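Local coordinates for uncharacterized protein (Pyrococcus furiosus, PDB 4XLZ), which probably removes an acetyl group from N,N'-diacetylchitobiose as a metal-dependent deacetylase of carbohydrate esterase family 14, at residues A[53-57]-A[58-62]; A[77-81]-A[82-86]; A[107-111]-A[112-116]; A[171-174]-A[175-179]; A[207-210]-A[211-214]. One frame throughout, in Å; residues are numbered along the deposited sequence.

Contact 1: residues A[53-57]-A[58-62]; sequences KKLSD and EGVEV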
loop_
_atom_site.group_PDB
_atom_site.type_symbol
_atom_site.label_atom_id
_atom_site.label_comp_id
_atom_site.label_asym_id
_atom_site.label_seq_id
_atom_site.Cartn_x
_atom_site.Cartn_y
_atom_site.Cartn_z
ATOM N N LYS A 53 32.681 -19.673 8.737
ATOM C CA LYS A 53 33.642 -20.840 8.567
ATOM C C LYS A 53 34.002 -21.452 9.907
ATOM O O LYS A 53 33.989 -22.684 9.994
ATOM C CB LYS A 53 34.849 -20.292 7.858
ATOM C CG LYS A 53 36.008 -21.489 7.671
ATOM C CD LYS A 53 35.515 -22.502 6.653
ATOM C CE LYS A 53 36.515 -23.766 6.284
ATOM N NZ LYS A 53 35.607 -24.364 5.098
ATOM N N LYS A 54 34.172 -20.694 11.007
ATOM C CA LYS A 54 34.420 -21.282 12.325
ATOM C C LYS A 54 33.315 -22.133 12.735
ATOM O O LYS A 54 33.419 -23.256 13.285
ATOM C CB LYS A 54 34.667 -20.227 13.378
ATOM C CG LYS A 54 36.054 -19.574 13.250
ATOM C CD LYS A 54 36.280 -18.674 14.554
ATOM C CE LYS A 54 37.778 -18.445 15.104
ATOM N NZ LYS A 54 38.829 -18.599 14.041
ATOM N N LEU A 55 32.094 -21.598 12.533
ATOM C CA LEU A 55 30.950 -22.396 12.954
ATOM C C LEU A 55 30.839 -23.682 12.134
ATOM O O LEU A 55 30.636 -24.787 12.727
ATOM C CB LEU A 55 29.617 -21.522 12.714
ATOM C CG LEU A 55 29.358 -20.440 13.785
ATOM C CD1 LEU A 55 28.287 -19.450 13.189
ATOM C CD2 LEU A 55 28.964 -20.834 15.177
ATOM N N SER A 56 30.945 -23.634 10.808
ATOM C CA SER A 56 30.813 -24.845 9.976
ATOM C C SER A 56 31.901 -25.885 10.434
ATOM O O SER A 56 31.589 -27.047 10.505
ATOM C CB SER A 56 31.137 -24.497 8.515
ATOM O OG SER A 56 30.009 -23.843 8.074
ATOM N N ASP A 57 33.065 -25.339 10.666
ATOM C CA ASP A 57 34.246 -26.260 11.035
ATOM C C ASP A 57 33.999 -26.939 12.299
ATOM O O ASP A 57 34.526 -28.068 12.466
ATOM C CB ASP A 57 35.570 -25.442 11.149
ATOM C CG ASP A 57 36.207 -25.133 9.838
ATOM O OD1 ASP A 57 35.839 -25.687 8.761
ATOM O OD2 ASP A 57 37.104 -24.269 9.888
ATOM N N GLU A 58 33.272 -26.350 13.234
ATOM C CA GLU A 58 32.815 -27.008 14.499
ATOM C C GLU A 58 31.604 -27.899 14.322
ATOM O O GLU A 58 31.145 -28.472 15.289
ATOM C CB GLU A 58 32.519 -25.956 15.564
ATOM C CG GLU A 58 33.760 -25.278 16.030
ATOM C CD GLU A 58 34.776 -26.314 16.568
ATOM O OE1 GLU A 58 34.387 -27.136 17.438
ATOM O OE2 GLU A 58 35.916 -26.337 16.048
ATOM N N GLY A 59 31.083 -28.051 13.107
ATOM C CA GLY A 59 29.987 -28.953 12.845
ATOM C C GLY A 59 28.593 -28.327 13.009
ATOM O O GLY A 59 27.577 -29.042 12.926
ATOM N N VAL A 60 28.610 -26.997 13.193
ATOM C CA VAL A 60 27.281 -26.242 13.167
ATOM C C VAL A 60 26.766 -26.217 11.731
ATOM O O VAL A 60 27.506 -25.944 10.793
ATOM C CB VAL A 60 27.525 -24.857 13.704
ATOM C CG1 VAL A 60 26.109 -24.100 13.837
ATOM C CG2 VAL A 60 28.046 -24.857 15.128
ATOM N N GLU A 61 25.468 -26.490 11.540
ATOM C CA GLU A 61 24.802 -26.374 10.264
ATOM C C GLU A 61 24.366 -24.895 10.053
ATOM O O GLU A 61 23.660 -24.382 10.897
ATOM C CB GLU A 61 23.518 -27.256 10.222
ATOM C CG GLU A 61 22.866 -27.271 8.911
ATOM C CD GLU A 61 21.615 -28.137 8.818
ATOM O OE1 GLU A 61 21.373 -28.841 9.830
ATOM O OE2 GLU A 61 20.951 -28.096 7.772
ATOM N N VAL A 62 25.043 -24.286 9.094
ATOM C CA VAL A 62 24.777 -22.830 8.793
ATOM C C VAL A 62 23.996 -22.817 7.540
ATOM O O VAL A 62 24.287 -23.364 6.484
ATOM C CB VAL A 62 26.104 -22.036 8.570
ATOM C CG1 VAL A 62 25.695 -20.598 8.226
ATOM C CG2 VAL A 62 27.013 -22.085 9.800
HETATM O O HOH W 1 35.974 -23.618 14.352
HETATM O O HOH W 2 27.375 -25.512 7.852
#

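Contact 2: residues A[77-81]-A[82-86]; sequences EKLSG and HELAL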
loop_
_atom_site.group_PDB
_atom_site.type_symbol
_atom_site.label_atom_id
_atom_site.label_comp_id
_atom_site.label_asym_id
_atom_site.label_seq_id
_atom_site.Cartn_x
_atom_site.Cartn_y
_atom_site.Cartn_z
ATOM N N GLU A 77 25.426 -0.893 -18.504
ATOM C CA GLU A 77 24.137 -0.672 -19.208
ATOM C C GLU A 77 23.743 -1.908 -20.092
ATOM O O GLU A 77 22.548 -2.047 -20.453
ATOM C CB GLU A 77 24.118 0.583 -20.123
ATOM C CG GLU A 77 23.718 1.934 -19.416
ATOM C CD GLU A 77 23.746 3.128 -20.377
ATOM O OE1 GLU A 77 24.614 4.005 -20.155
ATOM O OE2 GLU A 77 22.983 3.123 -21.387
ATOM N N LYS A 78 24.705 -2.800 -20.371
ATOM C CA LYS A 78 24.288 -3.986 -21.185
ATOM C C LYS A 78 23.880 -5.189 -20.311
ATOM O O LYS A 78 23.524 -6.269 -20.885
ATOM C CB LYS A 78 25.404 -4.404 -22.178
ATOM C CG LYS A 78 25.521 -3.357 -23.395
ATOM C CD LYS A 78 26.917 -3.498 -24.155
ATOM C CE LYS A 78 28.093 -4.050 -23.234
ATOM N NZ LYS A 78 28.607 -3.123 -22.120
ATOM N N LEU A 79 23.994 -5.110 -18.993
ATOM C CA LEU A 79 23.709 -6.329 -18.198
ATOM C C LEU A 79 22.330 -6.132 -17.532
ATOM O O LEU A 79 22.260 -5.248 -16.625
ATOM C CB LEU A 79 24.735 -6.451 -17.151
ATOM C CG LEU A 79 24.604 -7.646 -16.227
ATOM C CD1 LEU A 79 24.584 -8.965 -17.069
ATOM C CD2 LEU A 79 25.683 -7.717 -15.149
ATOM N N SER A 80 21.378 -6.961 -17.909
ATOM C CA SER A 80 20.005 -6.774 -17.328
ATOM C C SER A 80 20.116 -7.241 -15.879
ATOM O O SER A 80 20.931 -8.071 -15.449
ATOM C CB SER A 80 18.991 -7.611 -18.108
ATOM O OG SER A 80 19.166 -9.009 -17.884
ATOM N N GLY A 81 19.101 -6.791 -15.094
ATOM C CA GLY A 81 19.046 -7.301 -13.717
ATOM C C GLY A 81 18.722 -8.783 -13.568
ATOM O O GLY A 81 19.104 -9.439 -12.645
ATOM N N HIS A 82 17.975 -9.255 -14.567
ATOM C CA HIS A 82 17.653 -10.683 -14.595
ATOM C C HIS A 82 18.926 -11.563 -14.747
ATOM O O HIS A 82 19.137 -12.537 -13.994
ATOM C CB HIS A 82 16.709 -11.024 -15.741
ATOM C CG HIS A 82 15.476 -10.199 -15.767
ATOM N ND1 HIS A 82 14.590 -10.215 -14.703
ATOM C CD2 HIS A 82 14.949 -9.379 -16.691
ATOM C CE1 HIS A 82 13.599 -9.412 -14.984
ATOM N NE2 HIS A 82 13.757 -8.887 -16.168
ATOM N N GLU A 83 19.713 -11.131 -15.754
ATOM C CA GLU A 83 20.992 -11.809 -15.900
ATOM C C GLU A 83 21.917 -11.697 -14.708
ATOM O O GLU A 83 22.501 -12.673 -14.231
ATOM C CB GLU A 83 21.709 -11.423 -17.194
ATOM C CG GLU A 83 22.931 -12.362 -17.463
ATOM C CD GLU A 83 23.533 -12.146 -18.890
ATOM O OE1 GLU A 83 23.046 -11.273 -19.658
ATOM O OE2 GLU A 83 24.519 -12.961 -19.158
ATOM N N LEU A 84 21.986 -10.474 -14.104
ATOM C CA LEU A 84 22.773 -10.276 -12.893
ATOM C C LEU A 84 22.323 -11.207 -11.800
ATOM O O LEU A 84 23.064 -11.795 -11.054
ATOM C CB LEU A 84 22.754 -8.821 -12.503
ATOM C CG LEU A 84 23.521 -8.594 -11.272
ATOM C CD1 LEU A 84 25.098 -8.920 -11.457
ATOM C CD2 LEU A 84 23.452 -7.051 -10.990
ATOM N N ALA A 85 20.966 -11.280 -11.606
ATOM C CA ALA A 85 20.520 -12.102 -10.510
ATOM C C ALA A 85 20.897 -13.587 -10.650
ATOM O O ALA A 85 21.246 -14.248 -9.676
ATOM C CB ALA A 85 18.926 -11.958 -10.416
ATOM N N LEU A 86 20.831 -14.042 -11.947
ATOM C CA LEU A 86 21.225 -15.421 -12.119
ATOM C C LEU A 86 22.745 -15.623 -11.859
ATOM O O LEU A 86 23.119 -16.619 -11.203
ATOM C CB LEU A 86 20.876 -15.761 -13.587
ATOM C CG LEU A 86 21.250 -17.146 -14.055
ATOM C CD1 LEU A 86 20.507 -18.195 -13.264
ATOM C CD2 LEU A 86 20.960 -17.241 -15.566
HETATM O O HOH W 3 21.574 -9.256 -19.697
#

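Contact 3: residues A[107-111]-A[112-116]; sequences LNYRD and TELPY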
loop_
_atom_site.group_PDB
_atom_site.type_symbol
_atom_site.label_atom_id
_atom_site.label_comp_id
_atom_site.label_asym_id
_atom_site.label_seq_id
_atom_site.Cartn_x
_atom_site.Cartn_y
_atom_site.Cartn_z
ATOM N N LEU A 107 14.562 -15.613 -0.958
ATOM C CA LEU A 107 13.154 -15.063 -0.942
ATOM C C LEU A 107 12.823 -14.384 -2.203
ATOM O O LEU A 107 11.615 -14.195 -2.508
ATOM C CB LEU A 107 13.011 -14.024 0.204
ATOM C CG LEU A 107 13.245 -14.586 1.596
ATOM C CD1 LEU A 107 12.674 -13.550 2.603
ATOM C CD2 LEU A 107 12.568 -15.956 1.917
ATOM N N ASN A 108 13.835 -13.918 -3.007
ATOM C CA ASN A 108 13.662 -13.349 -4.328
ATOM C C ASN A 108 12.886 -12.014 -4.416
ATOM O O ASN A 108 12.499 -11.655 -5.471
ATOM C CB ASN A 108 12.980 -14.371 -5.335
ATOM C CG ASN A 108 13.924 -15.603 -5.672
ATOM O OD1 ASN A 108 13.504 -16.750 -5.525
ATOM N ND2 ASN A 108 14.969 -15.329 -6.078
ATOM N N TYR A 109 12.848 -11.327 -3.303
ATOM C CA TYR A 109 12.348 -9.918 -3.466
ATOM C C TYR A 109 13.383 -9.121 -4.309
ATOM O O TYR A 109 14.602 -9.432 -4.248
ATOM C CB TYR A 109 12.124 -9.231 -2.055
ATOM C CG TYR A 109 10.953 -9.930 -1.350
ATOM C CD1 TYR A 109 9.667 -9.575 -1.723
ATOM C CD2 TYR A 109 11.191 -10.826 -0.348
ATOM C CE1 TYR A 109 8.555 -10.212 -1.156
ATOM C CE2 TYR A 109 10.061 -11.459 0.319
ATOM C CZ TYR A 109 8.813 -11.156 -0.170
ATOM O OH TYR A 109 7.766 -11.870 0.415
ATOM N N ARG A 110 12.910 -8.195 -5.103
ATOM C CA ARG A 110 13.875 -7.502 -5.952
ATOM C C ARG A 110 14.709 -6.538 -5.083
ATOM O O ARG A 110 14.247 -5.797 -4.234
ATOM C CB ARG A 110 13.183 -6.701 -7.049
ATOM C CG ARG A 110 14.268 -6.086 -8.012
ATOM C CD ARG A 110 13.552 -5.459 -9.274
ATOM N NE ARG A 110 12.978 -6.597 -10.105
ATOM C CZ ARG A 110 12.208 -6.383 -11.172
ATOM N NH1 ARG A 110 11.881 -5.137 -11.529
ATOM N NH2 ARG A 110 11.728 -7.409 -11.866
ATOM N N ASP A 111 16.014 -6.557 -5.368
ATOM C CA ASP A 111 16.964 -5.579 -4.755
ATOM C C ASP A 111 16.485 -4.172 -4.931
ATOM O O ASP A 111 16.043 -3.774 -5.994
ATOM C CB ASP A 111 18.262 -5.843 -5.601
ATOM C CG ASP A 111 19.432 -5.069 -5.159
ATOM O OD1 ASP A 111 19.501 -4.357 -4.139
ATOM O OD2 ASP A 111 20.467 -5.229 -5.935
ATOM N N THR A 112 16.541 -3.461 -3.789
ATOM C CA THR A 112 16.110 -2.031 -3.613
ATOM C C THR A 112 14.590 -1.976 -3.386
ATOM O O THR A 112 14.062 -0.864 -3.204
ATOM C CB THR A 112 16.481 -1.002 -4.700
ATOM O OG1 THR A 112 15.819 -1.201 -5.946
ATOM C CG2 THR A 112 18.083 -1.032 -4.891
ATOM N N GLU A 113 13.928 -3.146 -3.383
ATOM C CA GLU A 113 12.442 -3.206 -3.327
ATOM C C GLU A 113 12.097 -4.196 -2.247
ATOM O O GLU A 113 10.884 -4.670 -2.262
ATOM C CB GLU A 113 11.842 -3.610 -4.688
ATOM C CG GLU A 113 12.386 -2.631 -5.810
ATOM C CD GLU A 113 11.743 -2.800 -7.147
ATOM O OE1 GLU A 113 12.089 -2.018 -8.048
ATOM O OE2 GLU A 113 10.934 -3.826 -7.364
ATOM N N LEU A 114 12.875 -4.484 -1.240
ATOM C CA LEU A 114 12.429 -5.369 -0.156
ATOM C C LEU A 114 11.274 -4.721 0.610
ATOM O O LEU A 114 11.550 -3.657 1.181
ATOM C CB LEU A 114 13.641 -5.643 0.771
ATOM C CG LEU A 114 13.261 -6.571 1.954
ATOM C CD1 LEU A 114 12.810 -8.036 1.461
ATOM C CD2 LEU A 114 14.479 -6.727 2.901
ATOM N N PRO A 115 10.103 -5.301 0.694
ATOM C CA PRO A 115 9.080 -4.632 1.522
ATOM C C PRO A 115 9.358 -4.681 2.962
ATOM O O PRO A 115 10.062 -5.587 3.465
ATOM C CB PRO A 115 7.793 -5.451 1.205
ATOM C CG PRO A 115 8.123 -6.236 -0.097
ATOM C CD PRO A 115 9.620 -6.505 -0.024
ATOM N N TYR A 116 8.691 -3.750 3.686
ATOM C CA TYR A 116 8.690 -3.870 5.152
ATOM C C TYR A 116 7.221 -4.196 5.525
ATOM O O TYR A 116 6.364 -3.276 5.605
ATOM C CB TYR A 116 9.167 -2.552 5.830
ATOM C CG TYR A 116 9.146 -2.674 7.304
ATOM C CD1 TYR A 116 8.150 -1.995 8.059
ATOM C CD2 TYR A 116 10.040 -3.516 7.979
ATOM C CE1 TYR A 116 8.144 -2.070 9.475
ATOM C CE2 TYR A 116 10.017 -3.659 9.363
ATOM C CZ TYR A 116 9.025 -2.953 10.115
ATOM O OH TYR A 116 8.944 -3.048 11.484
HETATM O O HOH W 4 12.413 -2.324 -10.693
#

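Contact 4: residues A[171-174]-A[175-179]; sequences SNID and IDIGL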
loop_
_atom_site.group_PDB
_atom_site.type_symbol
_atom_site.label_atom_id
_atom_site.label_comp_id
_atom_site.label_asym_id
_atom_site.label_seq_id
_atom_site.Cartn_x
_atom_site.Cartn_y
_atom_site.Cartn_z
ATOM N N SER A 171 0.705 -15.819 11.665
ATOM C CA SER A 171 0.792 -16.757 10.536
ATOM C C SER A 171 0.256 -18.158 10.867
ATOM O O SER A 171 0.942 -19.164 10.804
ATOM C CB SER A 171 2.223 -16.746 9.970
ATOM O OG SER A 171 2.167 -17.140 8.615
ATOM N N ASN A 172 -1.024 -18.150 11.266
ATOM C CA ASN A 172 -1.563 -19.355 11.876
ATOM C C ASN A 172 -1.712 -20.462 10.864
ATOM O O ASN A 172 -1.845 -21.611 11.354
ATOM C CB ASN A 172 -2.965 -19.061 12.589
ATOM C CG ASN A 172 -4.065 -18.694 11.550
ATOM O OD1 ASN A 172 -3.949 -17.686 10.855
ATOM N ND2 ASN A 172 -4.933 -19.591 11.256
ATOM N N ILE A 173 -1.698 -20.264 9.532
ATOM C CA ILE A 173 -1.859 -21.417 8.628
ATOM C C ILE A 173 -0.601 -22.306 8.778
ATOM O O ILE A 173 -0.672 -23.526 8.549
ATOM C CB ILE A 173 -2.060 -20.959 7.202
ATOM C CG1 ILE A 173 -3.321 -20.123 7.154
ATOM C CG2 ILE A 173 -2.357 -22.187 6.280
ATOM C CD1 ILE A 173 -4.620 -20.739 7.804
ATOM N N ASP A 174 0.568 -21.772 9.185
ATOM C CA ASP A 174 1.747 -22.629 9.434
ATOM C C ASP A 174 1.387 -23.688 10.455
ATOM O O ASP A 174 1.726 -24.816 10.193
ATOM C CB ASP A 174 2.858 -21.710 10.049
ATOM C CG ASP A 174 3.615 -20.911 9.051
ATOM O OD1 ASP A 174 4.458 -20.058 9.558
ATOM O OD2 ASP A 174 3.435 -21.074 7.796
ATOM N N ILE A 175 0.755 -23.321 11.555
ATOM C CA ILE A 175 0.494 -24.248 12.652
ATOM C C ILE A 175 -0.517 -25.219 12.087
ATOM O O ILE A 175 -0.373 -26.462 12.274
ATOM C CB ILE A 175 -0.159 -23.472 13.789
ATOM C CG1 ILE A 175 0.833 -22.846 14.776
ATOM C CG2 ILE A 175 -0.895 -24.391 14.773
ATOM C CD1 ILE A 175 1.950 -21.931 14.183
ATOM N N ASP A 176 -1.462 -24.748 11.242
ATOM C CA ASP A 176 -2.455 -25.695 10.677
ATOM C C ASP A 176 -1.897 -26.725 9.736
ATOM O O ASP A 176 -2.546 -27.777 9.519
ATOM C CB ASP A 176 -3.571 -24.955 9.896
ATOM C CG ASP A 176 -4.329 -23.964 10.776
ATOM O OD1 ASP A 176 -4.800 -22.962 10.267
ATOM O OD2 ASP A 176 -4.378 -24.089 12.011
ATOM N N ILE A 177 -0.771 -26.467 9.080
ATOM C CA ILE A 177 -0.142 -27.443 8.161
ATOM C C ILE A 177 1.016 -28.141 8.818
ATOM O O ILE A 177 1.706 -28.890 8.115
ATOM C CB ILE A 177 0.317 -26.875 6.854
ATOM C CG1 ILE A 177 1.415 -25.754 7.009
ATOM C CG2 ILE A 177 -0.883 -26.149 6.144
ATOM C CD1 ILE A 177 2.307 -25.599 5.783
ATOM N N GLY A 178 1.227 -27.961 10.113
ATOM C CA GLY A 178 2.171 -28.779 10.894
ATOM C C GLY A 178 3.509 -28.121 11.193
ATOM O O GLY A 178 4.466 -28.745 11.761
ATOM N N LEU A 179 3.607 -26.827 10.886
ATOM C CA LEU A 179 4.808 -26.021 11.284
ATOM C C LEU A 179 4.534 -25.345 12.598
ATOM O O LEU A 179 3.887 -24.249 12.639
ATOM C CB LEU A 179 5.199 -24.932 10.209
ATOM C CG LEU A 179 5.529 -25.467 8.858
ATOM C CD1 LEU A 179 5.654 -24.137 8.017
ATOM C CD2 LEU A 179 6.973 -26.117 9.058
#

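Contact 5: residues A[207-210]-A[211-214]; sequences LKLK and AIRA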
loop_
_atom_site.group_PDB
_atom_site.type_symbol
_atom_site.label_atom_id
_atom_site.label_comp_id
_atom_site.label_asym_id
_atom_site.label_seq_id
_atom_site.Cartn_x
_atom_site.Cartn_y
_atom_site.Cartn_z
ATOM N N LEU A 207 40.819 -16.532 3.685
ATOM C CA LEU A 207 39.645 -17.355 3.244
ATOM C C LEU A 207 38.388 -16.401 3.150
ATOM O O LEU A 207 37.670 -16.514 2.126
ATOM C CB LEU A 207 39.418 -18.485 4.200
ATOM C CG LEU A 207 38.170 -19.340 3.781
ATOM C CD1 LEU A 207 38.306 -19.850 2.303
ATOM C CD2 LEU A 207 37.867 -20.460 4.801
ATOM N N LYS A 208 38.182 -15.600 4.180
ATOM C CA LYS A 208 37.022 -14.643 4.123
ATOM C C LYS A 208 37.139 -13.818 2.882
ATOM O O LYS A 208 36.167 -13.623 2.105
ATOM C CB LYS A 208 37.073 -13.733 5.357
ATOM C CG LYS A 208 35.963 -12.632 5.226
ATOM C CD LYS A 208 35.900 -11.917 6.541
ATOM C CE LYS A 208 34.771 -10.830 6.300
ATOM N NZ LYS A 208 34.228 -10.348 7.559
ATOM N N LEU A 209 38.303 -13.192 2.581
ATOM C CA LEU A 209 38.352 -12.375 1.430
ATOM C C LEU A 209 38.178 -13.137 0.101
ATOM O O LEU A 209 37.605 -12.620 -0.855
ATOM C CB LEU A 209 39.751 -11.604 1.338
ATOM C CG LEU A 209 39.933 -10.730 2.560
ATOM C CD1 LEU A 209 41.379 -10.082 2.406
ATOM C CD2 LEU A 209 39.038 -9.465 2.447
ATOM N N LYS A 210 38.631 -14.416 0.080
ATOM C CA LYS A 210 38.377 -15.219 -1.107
ATOM C C LYS A 210 36.833 -15.466 -1.316
ATOM O O LYS A 210 36.369 -15.451 -2.499
ATOM C CB LYS A 210 39.163 -16.553 -0.967
ATOM C CG LYS A 210 38.971 -17.450 -2.176
ATOM C CD LYS A 210 39.706 -18.867 -1.952
ATOM C CE LYS A 210 39.622 -19.587 -3.308
ATOM N NZ LYS A 210 40.080 -21.004 -3.018
ATOM N N ALA A 211 36.196 -15.764 -0.179
ATOM C CA ALA A 211 34.727 -15.982 -0.265
ATOM C C ALA A 211 34.004 -14.734 -0.689
ATOM O O ALA A 211 32.929 -14.794 -1.372
ATOM C CB ALA A 211 34.216 -16.553 1.096
ATOM N N ILE A 212 34.502 -13.568 -0.286
ATOM C CA ILE A 212 33.901 -12.305 -0.818
ATOM C C ILE A 212 34.117 -12.082 -2.308
ATOM O O ILE A 212 33.243 -11.782 -3.099
ATOM C CB ILE A 212 34.387 -11.093 0.048
ATOM C CG1 ILE A 212 33.900 -11.353 1.486
ATOM C CG2 ILE A 212 33.938 -9.793 -0.567
ATOM C CD1 ILE A 212 34.637 -10.332 2.507
ATOM N N ARG A 213 35.429 -12.338 -2.737
ATOM C CA ARG A 213 35.734 -12.096 -4.126
ATOM C C ARG A 213 35.080 -13.091 -5.087
ATOM O O ARG A 213 34.986 -12.793 -6.294
ATOM C CB ARG A 213 37.331 -12.103 -4.301
ATOM C CG ARG A 213 37.945 -10.843 -3.824
ATOM C CD ARG A 213 39.145 -10.388 -4.778
ATOM N NE ARG A 213 38.629 -9.789 -5.975
ATOM C CZ ARG A 213 39.327 -9.130 -6.910
ATOM N NH1 ARG A 213 40.722 -9.016 -6.822
ATOM N NH2 ARG A 213 38.743 -8.701 -7.970
ATOM N N ALA A 214 34.582 -14.230 -4.520
ATOM C CA ALA A 214 33.804 -15.159 -5.316
ATOM C C ALA A 214 32.531 -14.485 -5.956
ATOM O O ALA A 214 32.032 -14.925 -7.018
ATOM C CB ALA A 214 33.353 -16.326 -4.503
#

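Contact 1: residues A[53-57]-A[58-62]
The C-terminal end of helix 43-57 is capped by the turn at Glu58 and Gly59, where the chain swings round to start strand 61-68; Leu55 and Val60 are the side chains that meet across this local contact. Val60 N closes the turn on Leu55 O at 3.0 Å, and Gly59 N reaches Ser56 O at 2.8 Å, standing well above the carbonyl plane rather than on a lone pair. Glu58 N still makes the helical bond to Lys54 O and a weak one to Leu55 O. With Gly59 at positive phi (89°) this is a Schellman motif, and a CB at these angles would collide with the carbonyl oxygen of Glu58, which calls for glycine. The turn belongs to the beta-alpha-beta unit of strand 33-38, helix 43-57 and strand 61-68. Beneath it, Leu55 CB lies 4.1 Å from Val60 CB and 3.9 Å from Val62 CG2. Both valines place CG2 anti to the carbonyl carbon, which turns that methyl to the helix, and both also pack on Val34 of strand 33-38. Ser56 OG has its main hydrogen bond with Leu99 O, and a water joins it to Val60 O and Val62 N. On the exposed side of the turn the Glu58 chain bends at chi2 (-57°), and a second water bridges its OE2, at 3.2 Å, to Lys54 O.

Contact 2: residues A[77-81]-A[82-86]
Ser80 OG accepts the N-H of Glu83 at 3.1 Å in a nearly straight bond, 168° at the hydrogen. Its torsion sets this up: chi1 of 70° holds the hydroxyl between the backbone N and the carbonyl carbon, turned to the amides of the first helical turn. The carbonyl of the same residue takes Leu84 N at 2.9 Å, and Gly81 O takes Ala85 N at 2.8 Å, so regular helical bonding begins at once. Ser80 is thus the N-cap of helix 81-99, the helix that follows strand 61-68 through a long loop. Replacing Ser80 by alanine takes away the hydroxyl, and Glu83 N would probably be left without its capping acceptor at the start of the helix. Just before the cap, Leu79 lies at about a right angle across two side chains of the helix: CD1 rests on Glu83 CB at 3.8 Å, while CD2 meets Leu84 CD1 at 3.9 Å. Glu83 is extended beyond CG, with CG anti to its backbone N (chi1 -169°), which brings OE1 within contact of Leu79 CD1; a water donates to its OE1 and accepts from Ser80 N. Farther out, Thr74 touches both leucines, and the His82 ring makes an edge-to-face stack with Tyr71. Asn169 of the third subunit donates to Leu79 O, and Leu86 of the second subunit packs on Glu83.

Contact 3: residues A[107-111]-A[112-116]
Thr112 OG1 donates to Asp111 O at 2.6 Å, in the carbonyl plane and on a lone pair, within a type II beta turn from Arg110 to Glu113. The turn leads out of strand 103-109 and is closed by Glu113 N on Arg110 O at 2.8 Å. Asp150 accepts from Thr112 N and Leu114 N, Asp111 OD2 from Met72 N. Tyr109 holds CG beside its backbone N (chi1 -68°), which sets Tyr109 CD2 3.7 Å from Leu114 CD1 and Tyr109 CD1 3.5 Å from Pro115 CD; its OH bonds Asp123. Were Tyr109 an alanine, the lost ring is likely to open a gap beside Leu114 and Pro115 and cost Asp123 its hydroxyl partner. Arg110 and Glu113 run side by side, yet no guanidinium N-H points at OE2, which rests on Arg110 CD. Arg118 of the third subunit pairs with Glu113 OE1, and Asn108 O of the second subunit accepts from Arg110 NH1. A water at the guanidinium edge accepts from Arg110 NH1 at 3.0 Å and donates to Glu113 OE1 at 2.7 Å.

Contact 4: residues A[171-174]-A[175-179]
A Schellman motif ends the short helix 172-176, with Gly178 at positive phi (102°) as its C-prime residue and Leu179 folded back on Asp174. Leu179 N bonds Asp174 O at 2.8 Å, and Gly178 N bonds Ile175 O at 3.1 Å. Asp174 O also accepts Ile177 N at 3.2 Å, and its two donors come from opposite faces of the carbonyl plane. Ile177 N is shared in turn, for it also bonds Ile173 O. One residue earlier, Asp176 N reaches Asn172 O at 3.2 Å, in the carbonyl plane.

Asp174 holds CG anti to its carbonyl carbon, beside the backbone N (chi1 -81°), which places OD2 beside Leu179 CD1. The charge of this carboxylate is met by two bases: Arg129 of the same chain at OD1 and Lys126 of the fourth subunit at OD2. Such a pairing would be expected to favour the ionised acid. Asn172 points its amide to that subunit as well, ND2 donating to Trp106 O there, while Ile177 O accepts from its Lys130. The helix end is therefore part of a subunit interface. Ile173 CD1 crosses to Asp176 OD1 at 3.3 Å, and its other branch, CG2, lies 4.2 Å from Ile177 CG2.

Contact 5: residues A[207-210]-A[211-214]
Lys208 and Ile212, one helical turn apart, meet through their aliphatic parts: Ile212 CD1 lies 3.8 Å from Lys208 CG and equally near CE. The lysine is fully extended, CG anti to the backbone N (chi1 174°), which carries its aliphatic chain across the isoleucine methyl and NZ on to a salt bridge with Glu248 and a hydrogen bond to Ile46 O. Ile212 turns CG1 away from its own carbonyl carbon (chi1 -61°), which lays that branch 3.3 Å from Lys208 O. Leu209 CD2 comes within 4.5 Å of Ile212 CD1, and both residues pack on Trp224. Arg213 bends at chi2 and chi3; its guanidinium pairs with Asp221 and makes a cation-pi contact with Trp224. Ala211 touches Leu99, and Ala214 touches Ser95. The backbone repeats Ala211 N to Leu207 O at 2.8 Å, Ile212 N to Lys208 O, Arg213 N to Leu209 O and Ala214 N to Lys210 O, the i to i+4 bonding of an alpha helix, here helix 205-213, packed against helices 43-57, 81-99 and 221-240.

In the fold
Contacts 1 and 3 reach neighbouring strands of the parallel sheet, 61-68 and 103-109, on opposite sides of the chain's centre, with centres about 28 Å apart. Contact 5 lies against contact 1, where Lys53 CG meets Leu207 CD2 at 3.6 Å. Contacts 2 and 3 also touch, His82 CE1 lying 4.2 Å from Arg110 NH2, and both meet the third subunit; contacts 3 and 4 share the fourth. Cadmium is bound by His40, Asp43 and His151. The side chain of Asp111 in contact 3 touches His40 and comes about 7 Å from a cadmium ion; that of Arg213 in contact 5 lies about 8 Å from a cadmium ion. Contact 4 is remote from contact 5, their centres about 39 Å apart.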